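Local coordinates for endonuclease V (PDB 6OZE), which probably cleaves RNA at inosine sites in a metal-dependent reaction, as an endoribonuclease of the RNase H-like clan, at residues A89-V93 against V130-L134; G119-L123 against I201-H205; Q151-L155 against G179-L185. The protein carries 4 engineered substitutions. All coordinates share one frame; numbering follows the deposited sequence. Where two conformers were deposited one is given.

Contact 1 (A89-V93 against V130-L134); sequences AFREV and VASHL. Engineered in segment 130-134: Ser132 (natural residue Cys).
The imidazole of His133 meets the phenyl ring of Phe90 edge to face: the ring centroids lie 5.0 Å apart and the planes stand at 90°. His133 CE1 does the touching, over one face of Phe90 and displaced toward the rim, with Phe90 CZ at 3.7 Å. His133 CG is anti to the backbone N (chi1 -158°), which swings the imidazole out from its own helix toward 89-93. Ala89 CB and Val93 CG2 approach the same imidazole obliquely, the former 3.5 Å from His133 ND1. No hydrogen bond crosses this interface, so apolar contact carries the rest. Val93 CG2 touches both Val130 CG2, at 4.0 Å, and the backbone N of Leu134, while Ala89 CB lies 3.8 Å from Val130 CA. The small alanine is consistent with the close backbones here, Ala89 and Val130 having their CA atoms 4.6 Å apart. The short segment axes approach to 9.7 Å and cross at -54°. Trp9 of helix 3-17 stacks on Phe90, and Leu16 of that helix touches His133. From the sheet, Val130 and Leu134 pack on strand 115-118, and Glu92 rests on strand 39-47, so helix 3-17 meets the rings and the sheet meets both helices.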
loop_
_atom_site.group_PDB
_atom_site.type_symbol
_atom_site.label_atom_id
_atom_site.label_comp_id
_atom_site.label_asym_id
_atom_site.label_seq_id
_atom_site.Cartn_x
_atom_site.Cartn_y
_atom_site.Cartn_z
ATOM N N ALA A 89 -10.300 -3.845 -3.211
ATOM C CA ALA A 89 -10.177 -2.412 -3.453
ATOM C C ALA A 89 -11.538 -1.745 -3.613
ATOM O O ALA A 89 -11.695 -0.570 -3.264
ATOM C CB ALA A 89 -9.289 -2.139 -4.669
ATOM N N PHE A 90 -12.543 -2.473 -4.119
ATOM C CA PHE A 90 -13.865 -1.885 -4.263
ATOM C C PHE A 90 -14.504 -1.574 -2.919
ATOM O O PHE A 90 -15.401 -0.726 -2.853
ATOM C CB PHE A 90 -14.763 -2.777 -5.119
ATOM C CG PHE A 90 -14.384 -2.776 -6.568
ATOM C CD1 PHE A 90 -14.891 -1.815 -7.430
ATOM C CD2 PHE A 90 -13.498 -3.713 -7.064
ATOM C CE1 PHE A 90 -14.525 -1.806 -8.764
ATOM C CE2 PHE A 90 -13.120 -3.702 -8.402
ATOM C CZ PHE A 90 -13.637 -2.753 -9.252
ATOM N N ARG A 91 -14.067 -2.232 -1.851
ATOM C CA ARG A 91 -14.577 -1.919 -0.522
ATOM C C ARG A 91 -13.865 -0.735 0.112
ATOM O O ARG A 91 -14.502 0.051 0.821
ATOM C CB ARG A 91 -14.428 -3.135 0.397
ATOM C CG ARG A 91 -14.761 -4.452 -0.278
ATOM C CD ARG A 91 -15.652 -5.298 0.589
ATOM N NE ARG A 91 -15.069 -5.600 1.887
ATOM C CZ ARG A 91 -15.785 -5.805 2.988
ATOM N NH1 ARG A 91 -17.106 -5.717 2.954
ATOM N NH2 ARG A 91 -15.179 -6.088 4.126
ATOM N N GLU A 92 -12.565 -0.583 -0.140
ATOM C CA GLU A 92 -11.697 0.330 0.601
ATOM C C GLU A 92 -11.394 1.631 -0.128
ATOM O O GLU A 92 -11.352 2.695 0.503
ATOM C CB GLU A 92 -10.364 -0.355 0.915
ATOM C CG GLU A 92 -10.460 -1.519 1.876
ATOM C CD GLU A 92 -9.090 -2.051 2.257
ATOM O OE1 GLU A 92 -8.084 -1.442 1.841
ATOM O OE2 GLU A 92 -9.022 -3.070 2.974
ATOM N N VAL A 93 -11.152 1.569 -1.441
ATOM C CA VAL A 93 -10.734 2.771 -2.174
ATOM C C VAL A 93 -11.691 3.945 -2.034
ATOM O O VAL A 93 -11.212 5.087 -1.895
ATOM C CB VAL A 93 -10.372 2.421 -3.625
ATOM C CG1 VAL A 93 -10.225 3.687 -4.449
ATOM C CG2 VAL A 93 -9.077 1.629 -3.680
ATOM N N VAL A 130 -5.243 -2.830 -4.399
ATOM C CA VAL A 130 -5.666 -1.573 -3.777
ATOM C C VAL A 130 -4.688 -0.441 -4.065
ATOM O O VAL A 130 -5.092 0.702 -4.308
ATOM C CB VAL A 130 -5.915 -1.771 -2.269
ATOM C CG1 VAL A 130 -4.657 -2.318 -1.588
ATOM C CG2 VAL A 130 -6.376 -0.473 -1.609
ATOM N N ALA A 131 -3.384 -0.722 -4.015
ATOM C CA ALA A 131 -2.419 0.355 -4.210
ATOM C C ALA A 131 -2.475 0.902 -5.635
ATOM O O ALA A 131 -2.303 2.109 -5.848
ATOM C CB ALA A 131 -1.005 -0.135 -3.863
ATOM N N SER A 132 -2.696 0.035 -6.622
ATOM C CA SER A 132 -2.807 0.491 -8.004
ATOM C C SER A 132 -4.131 1.197 -8.235
ATOM O O SER A 132 -4.195 2.204 -8.953
ATOM C CB SER A 132 -2.728 -0.702 -8.946
ATOM O OG SER A 132 -1.409 -1.219 -8.937
ATOM N N HIS A 133 -5.196 0.653 -7.651
ATOM C CA HIS A 133 -6.531 1.206 -7.822
ATOM C C HIS A 133 -6.603 2.595 -7.197
ATOM O O HIS A 133 -7.110 3.541 -7.817
ATOM C CB HIS A 133 -7.506 0.235 -7.154
ATOM C CG HIS A 133 -8.928 0.328 -7.629
ATOM N ND1 HIS A 133 -9.693 -0.797 -7.838
ATOM C CD2 HIS A 133 -9.720 1.386 -7.920
ATOM C CE1 HIS A 133 -10.907 -0.438 -8.229
ATOM N NE2 HIS A 133 -10.941 0.882 -8.303
ATOM N N LEU A 134 -6.069 2.743 -5.979
ATOM C CA LEU A 134 -6.016 4.058 -5.353
ATOM C C LEU A 134 -5.078 4.988 -6.114
ATOM O O LEU A 134 -5.378 6.176 -6.288
ATOM C CB LEU A 134 -5.581 3.914 -3.890
ATOM C CG LEU A 134 -5.510 5.204 -3.076
ATOM C CD1 LEU A 134 -6.909 5.827 -2.894
ATOM C CD2 LEU A 134 -4.877 4.911 -1.729
#

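Contact 2 (G119-L123 against I201-H205); sequences GNGVL and ISVGH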
loop_
_atom_site.group_PDB
_atom_site.type_symbol
_atom_site.label_atom_id
_atom_site.label_comp_id
_atom_site.label_asym_id
_atom_site.label_seq_id
_atom_site.Cartn_x
_atom_site.Cartn_y
_atom_site.Cartn_z
ATOM N N GLY A 119 -1.347 -2.810 1.474
ATOM C CA GLY A 119 -2.034 -3.555 0.437
ATOM C C GLY A 119 -1.095 -3.764 -0.731
ATOM O O GLY A 119 0.042 -3.303 -0.730
ATOM N N ASN A 120 -1.588 -4.485 -1.731
ATOM C CA ASN A 120 -0.750 -4.793 -2.878
ATOM C C ASN A 120 -1.100 -3.894 -4.058
ATOM O O ASN A 120 -2.205 -3.350 -4.161
ATOM C CB ASN A 120 -0.904 -6.251 -3.308
ATOM C CG ASN A 120 -0.386 -7.230 -2.280
ATOM O OD1 ASN A 120 0.793 -7.620 -2.295
ATOM N ND2 ASN A 120 -1.279 -7.675 -1.399
ATOM N N GLY A 121 -0.127 -3.745 -4.948
ATOM C CA GLY A 121 -0.315 -3.097 -6.225
ATOM C C GLY A 121 -0.486 -4.108 -7.335
ATOM O O GLY A 121 -1.499 -4.817 -7.405
ATOM N N VAL A 122 0.508 -4.197 -8.216
ATOM C CA VAL A 122 0.394 -5.121 -9.335
ATOM C C VAL A 122 0.574 -6.571 -8.905
ATOM O O VAL A 122 0.199 -7.481 -9.656
ATOM C CB VAL A 122 1.293 -4.675 -10.498
ATOM C CG1 VAL A 122 0.920 -3.259 -10.924
ATOM C CG2 VAL A 122 2.729 -4.733 -10.088
ATOM N N LEU A 123 1.113 -6.820 -7.711
ATOM C CA LEU A 123 1.186 -8.187 -7.187
ATOM C C LEU A 123 -0.202 -8.499 -6.644
ATOM O O LEU A 123 -0.507 -8.248 -5.477
ATOM C CB LEU A 123 2.247 -8.282 -6.096
ATOM C CG LEU A 123 2.816 -9.641 -5.657
ATOM C CD1 LEU A 123 3.926 -9.444 -4.627
ATOM C CD2 LEU A 123 1.758 -10.582 -5.104
ATOM N N ILE A 201 6.702 -5.848 -1.563
ATOM C CA ILE A 201 6.557 -4.525 -2.156
ATOM C C ILE A 201 6.177 -4.684 -3.620
ATOM O O ILE A 201 6.772 -5.493 -4.336
ATOM C CB ILE A 201 7.880 -3.743 -2.052
ATOM C CG1 ILE A 201 8.409 -3.746 -0.606
ATOM C CG2 ILE A 201 7.704 -2.322 -2.624
ATOM C CD1 ILE A 201 7.423 -3.252 0.413
ATOM N N SER A 202 5.197 -3.892 -4.075
ATOM C CA SER A 202 4.890 -3.896 -5.496
ATOM C C SER A 202 4.476 -2.499 -5.927
ATOM O O SER A 202 4.106 -1.656 -5.101
ATOM C CB SER A 202 3.839 -4.948 -5.843
ATOM O OG SER A 202 2.621 -4.671 -5.153
ATOM N N VAL A 203 4.609 -2.246 -7.230
ATOM C CA VAL A 203 4.238 -0.946 -7.778
ATOM C C VAL A 203 2.732 -0.781 -7.698
ATOM O O VAL A 203 1.976 -1.668 -8.104
ATOM C CB VAL A 203 4.693 -0.830 -9.237
ATOM C CG1 VAL A 203 4.105 0.418 -9.880
ATOM C CG2 VAL A 203 6.222 -0.826 -9.323
ATOM N N GLY A 204 2.297 0.371 -7.198
ATOM C CA GLY A 204 0.917 0.767 -7.362
ATOM C C GLY A 204 0.745 1.565 -8.637
ATOM O O GLY A 204 0.070 1.129 -9.573
ATOM N N HIS A 205 1.379 2.734 -8.693
ATOM C CA HIS A 205 1.185 3.645 -9.816
ATOM C C HIS A 205 2.298 4.676 -9.779
ATOM O O HIS A 205 2.704 5.117 -8.701
ATOM C CB HIS A 205 -0.172 4.355 -9.693
ATOM C CG HIS A 205 -0.484 5.305 -10.809
ATOM N ND1 HIS A 205 -0.481 4.935 -12.139
ATOM C CD2 HIS A 205 -0.893 6.599 -10.783
ATOM C CE1 HIS A 205 -0.840 5.969 -12.883
ATOM N NE2 HIS A 205 -1.105 6.988 -12.085
HETATM O O HOH W 1 2.633 -5.510 -2.535
#
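Ser202 OG accepts a hydrogen bond from Gly121 N at 2.9 Å, with an N-H...O angle of 154°. Its chi1 of 61° places the hydroxyl between the backbone N and the carbonyl carbon, turned to the 119-123 loop. A water bridges onward from the same oxygen: it lies 2.7 Å from Ser202 OG and probably donates to Asn120 OD1. The hydroxyl thus links a backbone amide and, through the water, a side-chain amide of one loop. An alanine in place of Ser202 would probably leave Gly121 N without this acceptor and the bridging water without one of its mates.

One residue on, Val122 N donates to Val203 O at 2.9 Å, and the C=O...N angle of 160° shows a nearly head-on approach to the carbonyl. Val122 CG1 comes to 3.4 Å from that oxygen; CG2 also borders it. Between the two bonds, Gly121 CA makes a CA-H...O contact with Val203 O, and this close approach is consistent with a glycine here. Leu123 CB meets Ser202 CB at 3.7 Å, while its CG, anti to the backbone N, carries the branch onward toward Leu150, Val152 and Leu155.

The loop leaves strand 115-118 for helix 130-138 and lies against the end of strand 199-205, where Gly204 and His205 form a classic beta bulge. Helix 209-218 reaches Val203 through Leu209, and Ser202 pairs with Gly144 of the adjoining strand 142-146.

Contact 3 (Q151-L155 against G179-L185); sequences QVDGL and GDSGTVL
Asp153 lays its CB against Leu185 CD1, 3.7 Å away, the two side chains crossing at a slant. The same methyl meets Leu155 CD1 at 3.7 Å, the leucines running past each other in opposite directions, so Leu185 CD1 is shared by two residues of the opposing loop. With CG anti to the backbone N (chi1 -169°), the Asp153 carboxylate reaches over Gly179, its OD2 3.4 Å from Gly179 CA. The backbone bond is Asp180 N to Asp153 O, 2.7 Å long and straight at 167°, although the donor is tilted 27° from the carbonyl plane. Two beta turns are joined by it: a type I' turn from Val152 to Leu155, closed by Leu155 N to Val152 O, and a type I turn from Gly179 to Gly182, in the hairpin connecting strands 174-178 and 184-189. Gly154 in the first turn sets its CA 3.3 Å from Asp180 OD2, a position that, with the positive phi, favours glycine. A water lies 2.7 Å from both Gly154 O and Asp180 OD1 and can bridge them. Next to these turns, Leu123 packs against Leu155 and Leu185, and Leu177 of strand 174-178 also touches Leu155.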
loop_
_atom_site.group_PDB
_atom_site.type_symbol
_atom_site.label_atom_id
_atom_site.label_comp_id
_atom_site.label_asym_id
_atom_site.label_seq_id
_atom_site.Cartn_x
_atom_site.Cartn_y
_atom_site.Cartn_z
ATOM N N GLN A 151 -0.351 -15.288 -3.122
ATOM C CA GLN A 151 0.127 -16.375 -3.980
ATOM C C GLN A 151 -0.623 -16.364 -5.312
ATOM O O GLN A 151 -1.536 -17.153 -5.561
ATOM C CB GLN A 151 0.032 -17.712 -3.255
ATOM C CG GLN A 151 1.002 -17.829 -2.082
ATOM C CD GLN A 151 0.966 -19.191 -1.412
ATOM O OE1 GLN A 151 1.936 -19.611 -0.779
ATOM N NE2 GLN A 151 -0.159 -19.888 -1.545
ATOM N N VAL A 152 -0.198 -15.458 -6.197
ATOM C CA VAL A 152 -0.811 -15.265 -7.505
ATOM C C VAL A 152 0.249 -15.383 -8.595
ATOM O O VAL A 152 1.446 -15.205 -8.354
ATOM C CB VAL A 152 -1.546 -13.914 -7.615
ATOM C CG1 VAL A 152 -2.706 -13.851 -6.627
ATOM C CG2 VAL A 152 -0.577 -12.770 -7.390
ATOM N N ASP A 153 -0.216 -15.677 -9.814
ATOM C CA ASP A 153 0.657 -15.848 -10.981
ATOM C C ASP A 153 1.797 -16.824 -10.691
ATOM O O ASP A 153 2.960 -16.578 -11.018
ATOM C CB ASP A 153 1.176 -14.509 -11.521
ATOM C CG ASP A 153 1.857 -14.641 -12.886
ATOM O OD1 ASP A 153 1.702 -15.697 -13.537
ATOM O OD2 ASP A 153 2.555 -13.693 -13.303
ATOM N N GLY A 154 1.461 -17.938 -10.049
ATOM C CA GLY A 154 2.445 -18.955 -9.752
ATOM C C GLY A 154 3.381 -18.651 -8.604
ATOM O O GLY A 154 4.286 -19.452 -8.342
ATOM N N LEU A 155 3.213 -17.521 -7.918
ATOM C CA LEU A 155 4.001 -17.256 -6.723
ATOM C C LEU A 155 3.519 -18.128 -5.574
ATOM O O LEU A 155 2.320 -18.341 -5.396
ATOM C CB LEU A 155 3.875 -15.790 -6.319
ATOM C CG LEU A 155 4.727 -14.764 -7.053
ATOM C CD1 LEU A 155 4.346 -13.370 -6.597
ATOM C CD2 LEU A 155 6.200 -15.023 -6.794
ATOM N N GLY A 179 6.699 -13.825 -11.451
ATOM C CA GLY A 179 5.525 -14.581 -11.841
ATOM C C GLY A 179 5.922 -15.787 -12.668
ATOM O O GLY A 179 6.978 -15.803 -13.303
ATOM N N ASP A 180 5.068 -16.816 -12.647
ATOM C CA ASP A 180 5.397 -18.060 -13.339
ATOM C C ASP A 180 5.888 -17.811 -14.761
ATOM O O ASP A 180 6.716 -18.570 -15.272
ATOM C CB ASP A 180 4.197 -19.013 -13.338
ATOM C CG ASP A 180 4.322 -20.112 -12.294
ATOM O OD1 ASP A 180 5.330 -20.130 -11.555
ATOM O OD2 ASP A 180 3.407 -20.960 -12.210
ATOM N N SER A 181 5.443 -16.721 -15.385
ATOM C CA SER A 181 5.733 -16.449 -16.787
ATOM C C SER A 181 7.029 -15.679 -17.012
ATOM O O SER A 181 7.683 -15.880 -18.042
ATOM C CB SER A 181 4.580 -15.656 -17.400
ATOM O OG SER A 181 4.339 -14.479 -16.649
ATOM N N GLY A 182 7.414 -14.789 -16.102
ATOM C CA GLY A 182 8.616 -14.004 -16.322
ATOM C C GLY A 182 8.443 -12.531 -16.013
ATOM O O GLY A 182 9.386 -11.745 -16.140
ATOM N N THR A 183 7.237 -12.146 -15.607
ATOM C CA THR A 183 6.988 -10.795 -15.124
ATOM C C THR A 183 7.377 -10.742 -13.656
ATOM O O THR A 183 6.855 -11.517 -12.852
ATOM C CB THR A 183 5.501 -10.474 -15.255
ATOM O OG1 THR A 183 4.909 -11.309 -16.259
ATOM C CG2 THR A 183 5.302 -9.013 -15.635
ATOM N N VAL A 184 8.302 -9.857 -13.298
ATOM C CA VAL A 184 8.575 -9.633 -11.883
ATOM C C VAL A 184 7.438 -8.794 -11.318
ATOM O O VAL A 184 7.164 -7.690 -11.798
ATOM C CB VAL A 184 9.942 -8.975 -11.646
ATOM C CG1 VAL A 184 10.113 -8.687 -10.160
ATOM C CG2 VAL A 184 11.062 -9.882 -12.118
ATOM N N LEU A 185 6.760 -9.334 -10.311
ATOM C CA LEU A 185 5.548 -8.739 -9.763
ATOM C C LEU A 185 5.822 -7.880 -8.541
ATOM O O LEU A 185 4.979 -7.045 -8.179
ATOM C CB LEU A 185 4.595 -9.864 -9.362
ATOM C CG LEU A 185 4.239 -10.821 -10.497
ATOM C CD1 LEU A 185 3.461 -12.016 -9.971
ATOM C CD2 LEU A 185 3.444 -10.089 -11.556
HETATM O O HOH W 2 4.275 -21.806 -9.653
#

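Overall arrangement
From the N terminus, contact 1 opens at 89-93, on the first helix after the three antiparallel strands, and closes at 130-134. Contact 2 opens within that span, at 119-123, and closes only at 201-205, so the two cross along the chain. They also touch, Ala131 N probably hydrogen-bonding to Asn120 O. Contact 3, 151-155 with 179-185, falls wholly within the 119-205 span, and its centre lies about 13 Å from that of contact 2. Leu185 O packs on Ser202 CB, joining the hairpin end to neighbouring strand 199-205. Contacts 1 and 3 follow in series without touching.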